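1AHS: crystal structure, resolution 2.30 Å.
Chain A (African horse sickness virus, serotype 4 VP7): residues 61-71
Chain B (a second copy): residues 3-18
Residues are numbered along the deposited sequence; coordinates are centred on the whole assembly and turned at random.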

ATOM      1  N   PHE A  61     -13.536  -4.097  10.873  1.00 28.53           N
ATOM      2  CA  PHE A  61     -12.847  -3.484   9.752  1.00 24.30           C
ATOM      3  C   PHE A  61     -13.356  -2.096   9.595  1.00 24.91           C
ATOM      4  O   PHE A  61     -14.316  -1.761  10.236  1.00 28.22           O
ATOM      5  CB  PHE A  61     -13.142  -4.265   8.460  1.00 25.26           C
ATOM      6  CG  PHE A  61     -14.616  -4.279   8.037  1.00 28.22           C
ATOM      7  CD1 PHE A  61     -15.184  -3.197   7.369  1.00 23.74           C
ATOM      8  CD2 PHE A  61     -15.408  -5.424   8.235  1.00 31.32           C
ATOM      9  CE1 PHE A  61     -16.506  -3.257   6.901  1.00 27.62           C
ATOM     10  CE2 PHE A  61     -16.730  -5.489   7.771  1.00 28.11           C
ATOM     11  CZ  PHE A  61     -17.280  -4.410   7.101  1.00 24.93           C
ATOM     12  N   VAL A  62     -12.727  -1.304   8.735  1.00 26.66           N
ATOM     13  CA  VAL A  62     -13.170   0.050   8.404  1.00 24.03           C
ATOM     14  C   VAL A  62     -13.132   0.077   6.898  1.00 22.68           C
ATOM     15  O   VAL A  62     -12.439  -0.724   6.289  1.00 25.95           O
ATOM     16  CB  VAL A  62     -12.199   1.168   8.893  1.00 28.63           C
ATOM     17  CG1 VAL A  62     -12.129   1.163  10.357  1.00 33.64           C
ATOM     18  CG2 VAL A  62     -10.788   0.965   8.361  1.00 32.00           C
ATOM     19  N   TRP A  63     -13.869   0.991   6.298  1.00 24.26           N
ATOM     20  CA  TRP A  63     -13.867   1.132   4.846  1.00 24.05           C
ATOM     21  C   TRP A  63     -13.764   2.630   4.570  1.00 25.30           C
ATOM     22  O   TRP A  63     -14.078   3.425   5.435  1.00 25.79           O
ATOM     23  CB  TRP A  63     -15.159   0.579   4.220  1.00 22.28           C
ATOM     24  CG  TRP A  63     -16.393   1.470   4.397  1.00 25.90           C
ATOM     25  CD1 TRP A  63     -17.247   1.505   5.473  1.00 21.46           C
ATOM     26  CD2 TRP A  63     -16.864   2.480   3.481  1.00 22.29           C
ATOM     27  NE1 TRP A  63     -18.196   2.483   5.281  1.00 20.88           N
ATOM     28  CE2 TRP A  63     -17.982   3.089   4.078  1.00 19.40           C
ATOM     29  CE3 TRP A  63     -16.450   2.913   2.214  1.00 19.49           C
ATOM     30  CZ2 TRP A  63     -18.679   4.121   3.449  1.00 19.58           C
ATOM     31  CZ3 TRP A  63     -17.143   3.925   1.594  1.00 14.27           C
ATOM     32  CH2 TRP A  63     -18.248   4.523   2.209  1.00 19.07           C
ATOM     33  N   ARG A  64     -13.170   3.018   3.450  1.00 22.78           N
ATOM     34  CA  ARG A  64     -13.119   4.428   3.100  1.00 20.55           C
ATOM     35  C   ARG A  64     -12.970   4.438   1.623  1.00 22.27           C
ATOM     36  O   ARG A  64     -12.517   3.458   1.058  1.00 21.57           O
ATOM     37  CB  ARG A  64     -11.939   5.209   3.689  1.00 24.24           C
ATOM     38  CG  ARG A  64     -10.931   4.453   4.444  1.00 32.71           C
ATOM     39  CD  ARG A  64     -11.170   4.704   5.886  1.00 35.73           C
ATOM     40  NE  ARG A  64      -9.942   4.847   6.658  1.00 37.36           N
ATOM     41  CZ  ARG A  64      -8.981   3.944   6.716  1.00 37.08           C
ATOM     42  NH1 ARG A  64      -9.048   2.795   6.037  1.00 40.79           N
ATOM     43  NH2 ARG A  64      -7.972   4.179   7.507  1.00 34.91           N
ATOM     44  N   PRO A  65     -13.511   5.462   0.974  1.00 20.78           N
ATOM     45  CA  PRO A  65     -13.421   5.600  -0.474  1.00 16.82           C
ATOM     46  C   PRO A  65     -12.020   6.141  -0.775  1.00 20.87           C
ATOM     47  O   PRO A  65     -11.353   6.641   0.124  1.00 25.36           O
ATOM     48  CB  PRO A  65     -14.508   6.637  -0.783  1.00 13.90           C
ATOM     49  CG  PRO A  65     -14.643   7.425   0.463  1.00 11.58           C
ATOM     50  CD  PRO A  65     -14.415   6.461   1.569  1.00 12.61           C
ATOM     51  N   LEU A  66     -11.526   5.969  -1.991  1.00 22.13           N
ATOM     52  CA  LEU A  66     -10.233   6.491  -2.289  1.00 20.12           C
ATOM     53  C   LEU A  66     -10.444   7.823  -2.955  1.00 21.93           C
ATOM     54  O   LEU A  66     -11.079   7.942  -4.014  1.00 24.75           O
ATOM     55  CB  LEU A  66      -9.440   5.577  -3.214  1.00 15.02           C
ATOM     56  CG  LEU A  66      -8.896   4.168  -2.931  1.00 20.14           C
ATOM     57  CD1 LEU A  66      -7.515   4.093  -3.485  1.00 13.81           C
ATOM     58  CD2 LEU A  66      -8.861   3.748  -1.541  1.00 15.80           C
ATOM     59  N   ARG A  67      -9.866   8.835  -2.338  1.00 23.96           N
ATOM     60  CA  ARG A  67      -9.927  10.203  -2.828  1.00 24.48           C
ATOM     61  C   ARG A  67      -9.312  10.318  -4.222  1.00 26.02           C
ATOM     62  O   ARG A  67      -9.776  11.085  -5.032  1.00 29.70           O
ATOM     63  CB  ARG A  67      -9.201  11.098  -1.837  1.00 27.08           C
ATOM     64  CG  ARG A  67      -9.027  12.504  -2.290  1.00 33.51           C
ATOM     65  CD  ARG A  67     -10.333  13.217  -2.489  1.00 40.85           C
ATOM     66  NE  ARG A  67     -10.143  14.593  -2.067  1.00 56.71           N
ATOM     67  CZ  ARG A  67     -10.029  15.623  -2.896  1.00 61.33           C
ATOM     68  NH1 ARG A  67     -10.140  15.426  -4.209  1.00 59.49           N
ATOM     69  NH2 ARG A  67      -9.631  16.810  -2.413  1.00 65.50           N
ATOM     70  N   ILE A  68      -8.165   9.698  -4.445  1.00 26.27           N
ATOM     71  CA  ILE A  68      -7.595   9.678  -5.780  1.00 26.93           C
ATOM     72  C   ILE A  68      -7.055   8.252  -6.059  1.00 25.66           C
ATOM     73  O   ILE A  68      -6.623   7.536  -5.158  1.00 24.50           O
ATOM     74  CB  ILE A  68      -6.517  10.766  -6.069  1.00 33.01           C
ATOM     75  CG1 ILE A  68      -5.272  10.435  -5.349  1.00 32.74           C
ATOM     76  CG2 ILE A  68      -6.945  12.152  -5.715  1.00 29.31           C
ATOM     77  CD1 ILE A  68      -4.155  10.482  -6.287  1.00 44.33           C
ATOM     78  N   PHE A  69      -7.219   7.805  -7.293  1.00 22.31           N
ATOM     79  CA  PHE A  69      -6.793   6.492  -7.709  1.00 20.09           C
ATOM     80  C   PHE A  69      -6.593   6.641  -9.190  1.00 19.29           C
ATOM     81  O   PHE A  69      -6.610   7.765  -9.696  1.00 21.58           O
ATOM     82  CB  PHE A  69      -7.869   5.425  -7.384  1.00 20.81           C
ATOM     83  CG  PHE A  69      -9.266   5.623  -8.071  1.00 24.63           C
ATOM     84  CD1 PHE A  69     -10.240   6.456  -7.524  1.00 20.95           C
ATOM     85  CD2 PHE A  69      -9.617   4.899  -9.233  1.00 28.22           C
ATOM     86  CE1 PHE A  69     -11.514   6.559  -8.113  1.00 21.47           C
ATOM     87  CE2 PHE A  69     -10.899   5.010  -9.814  1.00 16.23           C
ATOM     88  CZ  PHE A  69     -11.828   5.842  -9.245  1.00 18.47           C
ATOM     89  N   CYS A  70      -6.493   5.549  -9.924  1.00 19.82           N
ATOM     90  CA  CYS A  70      -6.322   5.730 -11.340  1.00 19.92           C
ATOM     91  C   CYS A  70      -7.106   4.798 -12.226  1.00 22.29           C
ATOM     92  O   CYS A  70      -7.613   3.767 -11.786  1.00 24.69           O
ATOM     93  CB  CYS A  70      -4.844   5.662 -11.702  1.00 23.89           C
ATOM     94  SG  CYS A  70      -4.107   4.077 -11.601  1.00 24.60           S
ATOM     95  N   ASP A  71      -7.255   5.209 -13.480  1.00 23.52           N
ATOM     96  CA  ASP A  71      -7.931   4.406 -14.482  1.00 26.79           C
ATOM     97  C   ASP A  71      -6.877   3.444 -15.054  1.00 25.68           C
ATOM     98  O   ASP A  71      -5.672   3.605 -14.850  1.00 25.99           O
ATOM     99  CB  ASP A  71      -8.559   5.295 -15.571  1.00 28.99           C
ATOM    100  CG  ASP A  71      -7.534   6.013 -16.448  1.00 30.54           C
ATOM    101  OD1 ASP A  71      -6.334   5.713 -16.409  1.00 40.14           O
ATOM    102  OD2 ASP A  71      -7.939   6.893 -17.221  1.00 31.89           O
TER
ATOM    103  N   PRO B   3      -2.978   4.660  14.411  1.00 30.85           N
ATOM    104  CA  PRO B   3      -3.560   5.963  14.686  1.00 28.17           C
ATOM    105  C   PRO B   3      -4.468   6.594  13.672  1.00 33.33           C
ATOM    106  O   PRO B   3      -5.236   7.500  14.014  1.00 38.11           O
ATOM    107  CB  PRO B   3      -2.340   6.808  14.922  1.00 25.38           C
ATOM    108  CG  PRO B   3      -1.333   6.184  14.022  1.00 27.13           C
ATOM    109  CD  PRO B   3      -1.523   4.735  14.229  1.00 30.80           C
ATOM    110  N   TYR B   4      -4.446   6.097  12.439  1.00 34.12           N
ATOM    111  CA  TYR B   4      -5.213   6.744  11.382  1.00 31.04           C
ATOM    112  C   TYR B   4      -6.416   5.959  10.933  1.00 33.71           C
ATOM    113  O   TYR B   4      -6.980   6.223   9.864  1.00 34.52           O
ATOM    114  CB  TYR B   4      -4.299   7.066  10.172  1.00 31.44           C
ATOM    115  CG  TYR B   4      -3.007   7.802  10.531  1.00 30.65           C
ATOM    116  CD1 TYR B   4      -2.993   8.792  11.512  1.00 27.67           C
ATOM    117  CD2 TYR B   4      -1.782   7.381  10.026  1.00 26.00           C
ATOM    118  CE1 TYR B   4      -1.783   9.313  11.996  1.00 28.95           C
ATOM    119  CE2 TYR B   4      -0.580   7.907  10.502  1.00 28.05           C
ATOM    120  CZ  TYR B   4      -0.601   8.856  11.491  1.00 27.96           C
ATOM    121  OH  TYR B   4       0.569   9.298  12.032  1.00 30.28           O
ATOM    122  N   ALA B   5      -6.879   5.054  11.786  1.00 36.06           N
ATOM    123  CA  ALA B   5      -8.032   4.225  11.440  1.00 33.09           C
ATOM    124  C   ALA B   5      -9.313   5.010  11.187  1.00 31.26           C
ATOM    125  O   ALA B   5     -10.103   4.623  10.345  1.00 36.45           O
ATOM    126  CB  ALA B   5      -8.247   3.135  12.499  1.00 33.80           C
ATOM    127  N   GLY B   6      -9.446   6.184  11.781  1.00 28.85           N
ATOM    128  CA  GLY B   6     -10.664   6.947  11.609  1.00 29.61           C
ATOM    129  C   GLY B   6     -10.712   7.935  10.482  1.00 33.95           C
ATOM    130  O   GLY B   6     -11.652   8.715  10.394  1.00 41.84           O
ATOM    131  N   ALA B   7      -9.697   7.917   9.630  1.00 36.09           N
ATOM    132  CA  ALA B   7      -9.615   8.815   8.488  1.00 32.72           C
ATOM    133  C   ALA B   7     -10.828   8.483   7.644  1.00 33.20           C
ATOM    134  O   ALA B   7     -11.159   7.312   7.481  1.00 32.75           O
ATOM    135  CB  ALA B   7      -8.356   8.501   7.712  1.00 31.27           C
ATOM    136  N   VAL B   8     -11.489   9.480   7.084  1.00 31.11           N
ATOM    137  CA  VAL B   8     -12.648   9.156   6.272  1.00 28.09           C
ATOM    138  C   VAL B   8     -12.383   8.922   4.767  1.00 30.05           C
ATOM    139  O   VAL B   8     -13.301   8.630   4.000  1.00 31.84           O
ATOM    140  CB  VAL B   8     -13.744  10.179   6.484  1.00 31.05           C
ATOM    141  CG1 VAL B   8     -14.277  10.055   7.881  1.00 29.32           C
ATOM    142  CG2 VAL B   8     -13.192  11.543   6.285  1.00 31.01           C
ATOM    143  N   GLU B   9     -11.128   9.070   4.350  1.00 29.15           N
ATOM    144  CA  GLU B   9     -10.744   8.849   2.984  1.00 23.21           C
ATOM    145  C   GLU B   9      -9.264   8.587   2.983  1.00 25.28           C
ATOM    146  O   GLU B   9      -8.557   8.974   3.900  1.00 25.00           O
ATOM    147  CB  GLU B   9     -11.068  10.051   2.119  1.00 23.94           C
ATOM    148  CG  GLU B   9     -10.289  11.279   2.463  1.00 29.40           C
ATOM    149  CD  GLU B   9     -10.729  12.492   1.640  1.00 37.86           C
ATOM    150  OE1 GLU B   9     -11.898  12.490   1.180  1.00 34.55           O
ATOM    151  OE2 GLU B   9      -9.899  13.435   1.444  1.00 44.82           O
ATOM    152  N   VAL B  10      -8.835   7.813   2.000  1.00 27.81           N
ATOM    153  CA  VAL B  10      -7.441   7.461   1.816  1.00 19.88           C
ATOM    154  C   VAL B  10      -7.135   7.715   0.328  1.00 22.76           C
ATOM    155  O   VAL B  10      -8.000   8.164  -0.437  1.00 22.69           O
ATOM    156  CB  VAL B  10      -7.178   5.985   2.237  1.00 18.56           C
ATOM    157  CG1 VAL B  10      -7.375   5.828   3.711  1.00 16.32           C
ATOM    158  CG2 VAL B  10      -8.097   5.039   1.517  1.00 19.07           C
ATOM    159  N   GLN B  11      -5.897   7.550  -0.082  1.00 21.76           N
ATOM    160  CA  GLN B  11      -5.596   7.757  -1.467  1.00 14.76           C
ATOM    161  C   GLN B  11      -4.601   6.728  -1.916  1.00 18.44           C
ATOM    162  O   GLN B  11      -4.041   5.976  -1.112  1.00 19.93           O
ATOM    163  CB  GLN B  11      -5.120   9.172  -1.699  1.00 18.61           C
ATOM    164  CG  GLN B  11      -4.171   9.717  -0.690  1.00 19.97           C
ATOM    165  CD  GLN B  11      -4.026  11.204  -0.849  1.00 23.75           C
ATOM    166  OE1 GLN B  11      -3.108  11.680  -1.513  1.00 30.94           O
ATOM    167  NE2 GLN B  11      -4.953  11.956  -0.265  1.00 23.11           N
ATOM    168  N   GLN B  12      -4.440   6.603  -3.222  1.00 19.94           N
ATOM    169  CA  GLN B  12      -3.519   5.606  -3.713  1.00 20.37           C
ATOM    170  C   GLN B  12      -2.168   6.055  -3.344  1.00 19.16           C
ATOM    171  O   GLN B  12      -1.808   7.196  -3.546  1.00 22.69           O
ATOM    172  CB  GLN B  12      -3.598   5.469  -5.230  1.00 17.52           C
ATOM    173  CG  GLN B  12      -2.582   4.498  -5.801  1.00 18.56           C
ATOM    174  CD  GLN B  12      -2.520   4.491  -7.307  1.00 18.90           C
ATOM    175  OE1 GLN B  12      -2.592   5.526  -7.959  1.00 18.98           O
ATOM    176  NE2 GLN B  12      -2.316   3.320  -7.865  1.00 22.03           N
ATOM    177  N   SER B  13      -1.391   5.109  -2.885  1.00 23.65           N
ATOM    178  CA  SER B  13      -0.021   5.357  -2.512  1.00 25.14           C
ATOM    179  C   SER B  13       0.883   5.663  -3.688  1.00 23.07           C
ATOM    180  O   SER B  13       0.917   4.916  -4.653  1.00 29.35           O
ATOM    181  CB  SER B  13       0.544   4.122  -1.831  1.00 25.58           C
ATOM    182  OG  SER B  13       1.960   4.159  -1.848  1.00 26.52           O
ATOM    183  N   GLY B  14       1.703   6.695  -3.530  1.00 22.89           N
ATOM    184  CA  GLY B  14       2.658   7.069  -4.532  1.00 19.09           C
ATOM    185  C   GLY B  14       2.179   7.864  -5.698  1.00 21.87           C
ATOM    186  O   GLY B  14       2.935   8.042  -6.634  1.00 24.76           O
ATOM    187  N   ARG B  15       0.944   8.331  -5.679  1.00 21.74           N
ATOM    188  CA  ARG B  15       0.444   9.134  -6.780  1.00 20.36           C
ATOM    189  C   ARG B  15       0.476  10.619  -6.397  1.00 25.54           C
ATOM    190  O   ARG B  15      -0.240  11.050  -5.498  1.00 27.72           O
ATOM    191  CB  ARG B  15      -0.971   8.707  -7.167  1.00 19.79           C
ATOM    192  CG  ARG B  15      -1.558   9.548  -8.328  1.00 21.02           C
ATOM    193  CD  ARG B  15      -2.761   8.877  -8.960  1.00 18.81           C
ATOM    194  NE  ARG B  15      -2.349   7.770  -9.798  1.00 19.09           N
ATOM    195  CZ  ARG B  15      -2.149   7.873 -11.106  1.00 17.20           C
ATOM    196  NH1 ARG B  15      -2.333   9.042 -11.708  1.00 19.26           N
ATOM    197  NH2 ARG B  15      -1.783   6.799 -11.811  1.00 23.44           N
ATOM    198  N   TYR B  16       1.280  11.414  -7.086  1.00 22.84           N
ATOM    199  CA  TYR B  16       1.374  12.804  -6.724  1.00 24.38           C
ATOM    200  C   TYR B  16       0.056  13.562  -6.819  1.00 25.54           C
ATOM    201  O   TYR B  16      -0.635  13.510  -7.833  1.00 27.88           O
ATOM    202  CB  TYR B  16       2.471  13.450  -7.547  1.00 23.74           C
ATOM    203  CG  TYR B  16       2.893  14.819  -7.078  1.00 24.32           C
ATOM    204  CD1 TYR B  16       2.265  15.946  -7.580  1.00 24.41           C
ATOM    205  CD2 TYR B  16       3.949  14.992  -6.171  1.00 21.27           C
ATOM    206  CE1 TYR B  16       2.658  17.215  -7.211  1.00 30.38           C
ATOM    207  CE2 TYR B  16       4.360  16.280  -5.790  1.00 23.57           C
ATOM    208  CZ  TYR B  16       3.702  17.383  -6.327  1.00 29.32           C
ATOM    209  OH  TYR B  16       4.083  18.672  -6.055  1.00 34.77           O
ATOM    210  N   TYR B  17      -0.311  14.237  -5.731  1.00 25.25           N
ATOM    211  CA  TYR B  17      -1.534  15.011  -5.687  1.00 23.74           C
ATOM    212  C   TYR B  17      -1.406  16.189  -4.717  1.00 29.63           C
ATOM    213  O   TYR B  17      -1.440  16.030  -3.499  1.00 30.52           O
ATOM    214  CB  TYR B  17      -2.685  14.142  -5.270  1.00 23.70           C
ATOM    215  CG  TYR B  17      -4.000  14.875  -5.254  1.00 29.07           C
ATOM    216  CD1 TYR B  17      -4.527  15.403  -6.415  1.00 33.19           C
ATOM    217  CD2 TYR B  17      -4.727  15.031  -4.076  1.00 29.22           C
ATOM    218  CE1 TYR B  17      -5.747  16.073  -6.420  1.00 35.50           C
ATOM    219  CE2 TYR B  17      -5.951  15.694  -4.065  1.00 29.13           C
ATOM    220  CZ  TYR B  17      -6.454  16.216  -5.242  1.00 34.81           C
ATOM    221  OH  TYR B  17      -7.649  16.908  -5.262  1.00 40.80           O
ATOM    222  N   VAL B  18      -1.238  17.368  -5.300  1.00 30.25           N
ATOM    223  CA  VAL B  18      -1.094  18.664  -4.615  1.00 31.68           C
ATOM    224  C   VAL B  18      -1.867  19.690  -5.494  1.00 35.38           C
ATOM    225  O   VAL B  18      -1.274  20.400  -6.299  1.00 36.07           O
ATOM    226  CB  VAL B  18       0.386  19.082  -4.587  1.00 26.74           C
ATOM    227  CG1 VAL B  18       0.519  20.447  -4.020  1.00 30.04           C
ATOM    228  CG2 VAL B  18       1.198  18.106  -3.796  1.00 19.98           C
TER

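The two stretches, from two copies of VP7, are held together by a short run of backbone hydrogen bonds around a single beta bridge, with arginine side chains from both copies extending the contact; the two stretches together bury 947 Å², both sides summed. At the bridge, Leu A66 pairs with Val B10. Arg A67 N donates to Val B10 O at 2.7 Å, while Val B10 N reaches Pro A65 O at 3.4 Å in a weak bond. The same carbonyl, Val B10 O, also receives a CA-H...O contact from Leu A66 CA at 3.3 Å. Farther along, Gln B12 N donates to Ile A68 O at 3.1 Å. Beside these bonds, Leu A66 CD2 packs against Val B10 CG2 at 3.4 Å, so that branched apolar side chains fill the space next to the paired backbones.

The CA-to-CB bond of Arg A64 points toward the chain B stretch, and the side chain serves the type I turn from Tyr B4 to Ala B7. Arg A64 NH2 donates to Tyr B4 O at 3.3 Å and Arg A64 NE, weakly, to Ala B7 O at 2.9 Å; both carbonyls lie at the guanidinium edge, where its N-H groups point, while Val B10 CG1 covers one face. Tyr B4 O also accepts the turn's own bond from Ala B7 N, at 3.2 Å.

Arg A67 forms a long salt bridge, NE to Glu B9 OE2 at 3.7 Å, and Tyr B17 CE2 lies over one face of its guanidinium. The Tyr B17 ring in turn receives Ile A68 CG2 almost on its normal, 3.8 Å from the ring centroid, a CH-pi contact suited to a flat aromatic surface. Ile A68 CD1 meets the aliphatic Arg B15 CD at 3.4 Å. Arg B15 NE donates to Gln B12 OE1 at 2.9 Å within its own stretch, and Cys A70 CB lies over one face of the guanidinium, 3.3 Å from Arg B15 NH2.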